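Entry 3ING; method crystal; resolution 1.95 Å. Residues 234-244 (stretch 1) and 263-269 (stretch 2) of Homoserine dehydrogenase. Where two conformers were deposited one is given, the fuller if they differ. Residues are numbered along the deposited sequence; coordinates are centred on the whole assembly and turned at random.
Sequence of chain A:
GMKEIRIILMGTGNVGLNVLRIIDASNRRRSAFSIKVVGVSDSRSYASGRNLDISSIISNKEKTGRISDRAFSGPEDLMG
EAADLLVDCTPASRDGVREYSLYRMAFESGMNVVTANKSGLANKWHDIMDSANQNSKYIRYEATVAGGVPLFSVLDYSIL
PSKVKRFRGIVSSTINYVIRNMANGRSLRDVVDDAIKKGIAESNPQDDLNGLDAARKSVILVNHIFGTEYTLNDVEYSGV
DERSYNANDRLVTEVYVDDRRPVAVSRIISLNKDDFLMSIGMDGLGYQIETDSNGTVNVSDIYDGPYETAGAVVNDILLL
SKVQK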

ATOM      1  N   ASP A 234     -10.402 -15.709  21.680  1.00 24.70           N
ATOM      2  CA  ASP A 234     -11.305 -15.924  20.550  1.00 22.07           C
ATOM      3  C   ASP A 234     -10.642 -16.378  19.284  1.00 25.34           C
ATOM      4  O   ASP A 234     -11.309 -16.469  18.255  1.00 26.34           O
ATOM      5  CB  ASP A 234     -12.008 -14.596  20.226  1.00 24.02           C
ATOM      6  CG  ASP A 234     -12.890 -14.104  21.371  1.00 28.72           C
ATOM      7  OD1 ASP A 234     -13.722 -14.912  21.866  1.00 28.16           O
ATOM      8  OD2 ASP A 234     -12.753 -12.927  21.770  1.00 25.89           O
ATOM      9  N   VAL A 235      -9.332 -16.620  19.333  1.00 23.34           N
ATOM     10  CA  VAL A 235      -8.580 -16.989  18.144  1.00 21.67           C
ATOM     11  C   VAL A 235      -7.909 -18.318  18.382  1.00 21.81           C
ATOM     12  O   VAL A 235      -7.760 -18.722  19.516  1.00 21.85           O
ATOM     13  CB  VAL A 235      -7.554 -15.923  17.781  1.00 22.79           C
ATOM     14  CG1 VAL A 235      -8.222 -14.524  17.739  1.00 20.60           C
ATOM     15  CG2 VAL A 235      -6.368 -15.928  18.759  1.00 21.12           C
ATOM     16  N   GLU A 236      -7.530 -19.009  17.304  1.00 21.05           N
ATOM     17  CA  GLU A 236      -6.857 -20.324  17.393  1.00 22.39           C
ATOM     18  C   GLU A 236      -5.396 -20.132  16.951  1.00 25.06           C
ATOM     19  O   GLU A 236      -5.117 -19.365  15.997  1.00 23.12           O
ATOM     20  CB  GLU A 236      -7.562 -21.342  16.501  1.00 23.18           C
ATOM     21  N   TYR A 237      -4.473 -20.761  17.671  1.00 23.11           N
ATOM     22  CA  TYR A 237      -3.071 -20.666  17.318  1.00 25.98           C
ATOM     23  C   TYR A 237      -2.281 -21.886  17.753  1.00 29.00           C
ATOM     24  O   TYR A 237      -2.717 -22.627  18.611  1.00 27.44           O
ATOM     25  CB  TYR A 237      -2.475 -19.393  17.914  1.00 24.37           C
ATOM     26  CG  TYR A 237      -2.359 -19.320  19.415  1.00 25.33           C
ATOM     27  CD1 TYR A 237      -3.441 -18.935  20.204  1.00 22.47           C
ATOM     28  CD2 TYR A 237      -1.136 -19.521  20.036  1.00 29.41           C
ATOM     29  CE1 TYR A 237      -3.306 -18.841  21.582  1.00 27.29           C
ATOM     30  CE2 TYR A 237      -0.989 -19.398  21.395  1.00 27.38           C
ATOM     31  CZ  TYR A 237      -2.074 -19.054  22.164  1.00 26.42           C
ATOM     32  OH  TYR A 237      -1.925 -18.928  23.526  1.00 34.83           O
ATOM     33  N   SER A 238      -1.116 -22.072  17.142  1.00 28.86           N
ATOM     34  CA  SER A 238      -0.251 -23.197  17.428  1.00 31.91           C
ATOM     35  C   SER A 238       1.195 -22.703  17.501  1.00 30.11           C
ATOM     36  O   SER A 238       1.549 -21.734  16.842  1.00 27.78           O
ATOM     37  CB  SER A 238      -0.302 -24.254  16.303  1.00 34.46           C
ATOM     38  OG  SER A 238      -1.595 -24.478  15.775  1.00 41.74           O
ATOM     39  N   GLY A 239       2.033 -23.439  18.214  1.00 27.79           N
ATOM     40  CA  GLY A 239       3.439 -23.071  18.354  1.00 29.44           C
ATOM     41  C   GLY A 239       4.254 -24.106  17.633  1.00 28.69           C
ATOM     42  O   GLY A 239       3.725 -24.915  16.894  1.00 27.68           O
ATOM     43  N   VAL A 240       5.556 -24.084  17.861  1.00 28.05           N
ATOM     44  CA  VAL A 240       6.450 -25.076  17.291  1.00 29.81           C
ATOM     45  C   VAL A 240       6.349 -26.333  18.155  1.00 32.18           C
ATOM     46  O   VAL A 240       6.100 -26.240  19.339  1.00 34.63           O
ATOM     47  CB  VAL A 240       7.891 -24.538  17.275  1.00 29.84           C
ATOM     48  CG1 VAL A 240       7.967 -23.236  16.460  1.00 32.73           C
ATOM     49  CG2 VAL A 240       8.338 -24.234  18.668  1.00 36.70           C
ATOM     50  N   ASP A 241       6.485 -27.511  17.569  1.00 33.74           N
ATOM     51  CA  ASP A 241       6.466 -28.732  18.353  1.00 38.33           C
ATOM     52  C   ASP A 241       7.620 -29.609  17.902  1.00 37.18           C
ATOM     53  O   ASP A 241       8.474 -29.180  17.127  1.00 35.45           O
ATOM     54  CB  ASP A 241       5.120 -29.449  18.214  1.00 39.26           C
ATOM     55  CG  ASP A 241       4.761 -29.742  16.771  1.00 44.72           C
ATOM     56  OD1 ASP A 241       5.661 -29.980  15.934  1.00 45.56           O
ATOM     57  OD2 ASP A 241       3.553 -29.740  16.479  1.00 61.91           O
ATOM     58  N   GLU A 242       7.639 -30.850  18.360  1.00 41.61           N
ATOM     59  CA  GLU A 242       8.811 -31.699  18.128  1.00 44.34           C
ATOM     60  C   GLU A 242       8.807 -32.399  16.761  1.00 44.94           C
ATOM     61  O   GLU A 242       9.639 -33.264  16.491  1.00 48.98           O
ATOM     62  CB  GLU A 242       8.981 -32.670  19.319  1.00 44.54           C
ATOM     63  CG  GLU A 242       9.390 -31.912  20.600  1.00 52.01           C
ATOM     64  CD  GLU A 242       9.634 -32.793  21.838  1.00 69.60           C
ATOM     65  OE1 GLU A 242       9.450 -34.039  21.768  1.00 81.65           O
ATOM     66  OE2 GLU A 242      10.023 -32.220  22.892  1.00 73.77           O
ATOM     67  N   ARG A 243       7.934 -31.988  15.863  1.00 43.88           N
ATOM     68  CA  ARG A 243       7.871 -32.656  14.585  1.00 43.42           C
ATOM     69  C   ARG A 243       9.114 -32.413  13.700  1.00 42.66           C
ATOM     70  O   ARG A 243       9.966 -31.557  13.956  1.00 40.02           O
ATOM     71  CB  ARG A 243       6.612 -32.224  13.832  1.00 43.63           C
ATOM     72  CG  ARG A 243       6.802 -31.039  12.884  1.00 49.10           C
ATOM     73  CD  ARG A 243       5.489 -30.679  12.221  1.00 50.61           C
ATOM     74  NE  ARG A 243       4.571 -30.079  13.182  1.00 51.62           N
ATOM     75  CZ  ARG A 243       3.305 -29.775  12.910  1.00 58.11           C
ATOM     76  NH1 ARG A 243       2.800 -30.011  11.694  1.00 54.77           N
ATOM     77  NH2 ARG A 243       2.542 -29.228  13.858  1.00 49.21           N
ATOM     78  N   SER A 244       9.231 -33.205  12.653  1.00 41.26           N
ATOM     79  CA  SER A 244      10.233 -32.923  11.662  1.00 42.37           C
ATOM     80  C   SER A 244       9.533 -32.039  10.637  1.00 40.49           C
ATOM     81  O   SER A 244       8.580 -32.490   9.988  1.00 40.25           O
ATOM     82  CB  SER A 244      10.726 -34.201  11.017  1.00 41.92           C
ATOM     83  OG  SER A 244      11.619 -33.891   9.958  1.00 51.35           O
ATOM     84  N   VAL A 263     -13.327 -15.365  11.746  1.00 25.39           N
ATOM     85  CA  VAL A 263     -12.426 -16.290  12.419  1.00 25.69           C
ATOM     86  C   VAL A 263     -10.985 -15.852  12.216  1.00 24.70           C
ATOM     87  O   VAL A 263     -10.629 -15.274  11.167  1.00 23.35           O
ATOM     88  CB  VAL A 263     -12.606 -17.764  11.914  1.00 27.68           C
ATOM     89  CG1 VAL A 263     -14.020 -18.256  12.204  1.00 29.35           C
ATOM     90  CG2 VAL A 263     -12.322 -17.840  10.470  1.00 33.37           C
ATOM     91  N   ALA A 264     -10.165 -16.128  13.224  1.00 24.35           N
ATOM     92  CA  ALA A 264      -8.734 -15.807  13.193  1.00 24.98           C
ATOM     93  C   ALA A 264      -7.992 -17.061  13.582  1.00 25.07           C
ATOM     94  O   ALA A 264      -8.159 -17.581  14.686  1.00 22.63           O
ATOM     95  CB  ALA A 264      -8.419 -14.686  14.152  1.00 26.49           C
ATOM     96  N   VAL A 265      -7.161 -17.561  12.680  0.50 24.46           N
ATOM     97  CA  VAL A 265      -6.443 -18.809  12.907  0.50 24.77           C
ATOM     98  C   VAL A 265      -4.995 -18.790  12.411  0.50 23.86           C
ATOM     99  O   VAL A 265      -4.768 -18.540  11.228  0.50 24.37           O
ATOM    100  CB  VAL A 265      -7.119 -19.968  12.141  0.50 26.81           C
ATOM    101  CG1 VAL A 265      -6.279 -21.236  12.268  0.50 24.29           C
ATOM    102  CG2 VAL A 265      -8.534 -20.199  12.618  0.50 19.32           C
ATOM    103  N   SER A 266      -4.042 -19.126  13.286  1.00 24.30           N
ATOM    104  CA  SER A 266      -2.621 -19.252  12.915  1.00 22.95           C
ATOM    105  C   SER A 266      -2.235 -20.745  13.004  1.00 25.63           C
ATOM    106  O   SER A 266      -2.446 -21.401  14.022  1.00 23.78           O
ATOM    107  CB  SER A 266      -1.745 -18.409  13.824  1.00 26.15           C
ATOM    108  OG  SER A 266      -2.065 -17.029  13.655  1.00 16.87           O
ATOM    109  N   ARG A 267      -1.695 -21.299  11.938  1.00 26.32           N
ATOM    110  CA  ARG A 267      -1.475 -22.741  11.924  1.00 28.92           C
ATOM    111  C   ARG A 267      -0.311 -23.087  11.012  1.00 28.74           C
ATOM    112  O   ARG A 267       0.037 -22.334  10.141  1.00 21.35           O
ATOM    113  CB  ARG A 267      -2.758 -23.458  11.491  1.00 27.38           C
ATOM    114  CG  ARG A 267      -3.252 -23.119  10.100  1.00 37.22           C
ATOM    115  CD  ARG A 267      -4.632 -23.769   9.811  1.00 39.70           C
ATOM    116  NE  ARG A 267      -5.239 -23.306   8.554  1.00 41.79           N
ATOM    117  CZ  ARG A 267      -5.304 -24.017   7.422  1.00 48.68           C
ATOM    118  NH1 ARG A 267      -4.818 -25.249   7.343  1.00 47.15           N
ATOM    119  NH2 ARG A 267      -5.877 -23.502   6.341  1.00 48.52           N
ATOM    120  N   ILE A 268       0.303 -24.235  11.237  1.00 30.14           N
ATOM    121  CA  ILE A 268       1.390 -24.662  10.380  1.00 29.59           C
ATOM    122  C   ILE A 268       0.795 -25.346   9.150  1.00 31.08           C
ATOM    123  O   ILE A 268       0.038 -26.288   9.277  1.00 35.09           O
ATOM    124  CB  ILE A 268       2.419 -25.554  11.123  1.00 31.64           C
ATOM    125  CG1 ILE A 268       3.197 -24.724  12.147  1.00 30.83           C
ATOM    126  CG2 ILE A 268       3.370 -26.134  10.123  1.00 29.73           C
ATOM    127  CD1 ILE A 268       3.980 -25.527  13.185  1.00 39.45           C
ATOM    128  N   ILE A 269       1.133 -24.854   7.961  1.00 28.17           N
ATOM    129  CA  ILE A 269       0.609 -25.368   6.721  1.00 30.66           C
ATOM    130  C   ILE A 269       1.744 -25.698   5.753  1.00 30.01           C
ATOM    131  O   ILE A 269       2.708 -24.941   5.641  1.00 28.24           O
ATOM    132  CB  ILE A 269      -0.248 -24.317   5.977  1.00 31.54           C
ATOM    133  CG1 ILE A 269      -1.268 -23.644   6.884  1.00 35.34           C
ATOM    134  CG2 ILE A 269      -0.995 -24.973   4.836  1.00 36.77           C
ATOM    135  CD1 ILE A 269      -2.181 -22.683   6.122  1.00 29.47           C
TER
HETATM  136  O   HOH W   1     -11.621 -17.033  15.553  1.00 24.29           O
HETATM  137  O   HOH W   2      -4.009 -16.901  15.444  1.00 25.35           O
HETATM  138  O   HOH W   3      -0.586 -25.953  13.207  1.00 30.66           O
HETATM  139  O   HOH W   4      -3.892 -23.417  15.038  1.00 34.08           O

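Residues 235 to 243 run alongside the strand that includes residues 263-269 in nearly the same direction, and the two bury 411 Å² between them. The backbone of Glu 236 makes the central link, a single parallel bridge to Val 265: Glu 236 N donates to Ala 264 O (3.0 Å) and Ser 266 N donates to Glu 236 O (2.9 Å), both nearly straight. Glu 236 thus binds the residues before and after its partner, and Val 265 CA makes a CA-H...O contact with Glu 236 O (3.4 Å). The side chain of Glu 236 is modelled only to CB; Glu 236 CB lies 4.2 Å from Val 265 CG2. Tyr 237 CA approaches Ser 266 O at 3.4 Å, while the phenol leads away from the strand. Ala 264, buried, points its CB toward the first stretch, and this single methyl, Ala 264 CB, packs on Val 235 CG1 at 3.6 Å. Water molecules add further links. Water 1 links Asp 234 O (2.8 Å) to Ala 264 N (2.9 Å), and water 2 joins Glu 236 O (2.8 Å) to Ser 266 OG (2.6 Å). Ser 238 OG lies 2.6 Å from water 4, which donates to Ser 266 O (2.7 Å), and 3.1 Å from water 3, which accepts from Ile 268 N (2.8 Å); a short hydroxyl fits this wet gap. Ile 268 has the largest covered area, 80 Å². Its side chain reaches toward the first stretch, bringing Ile 268 CD1 to 3.8 Å from Gly 239 O and over one face of the Arg 243 guanidinium, 4.0 Å from Arg 243 NH2. Asp 241 steadies that group: Asp 241 OD1 accepts from Arg 243 NE (3.0 Å), and Asp 241 OD2 forms a salt bridge with Arg 243 NH2 (2.9 Å), leaving a flat face for the isoleucine methyl.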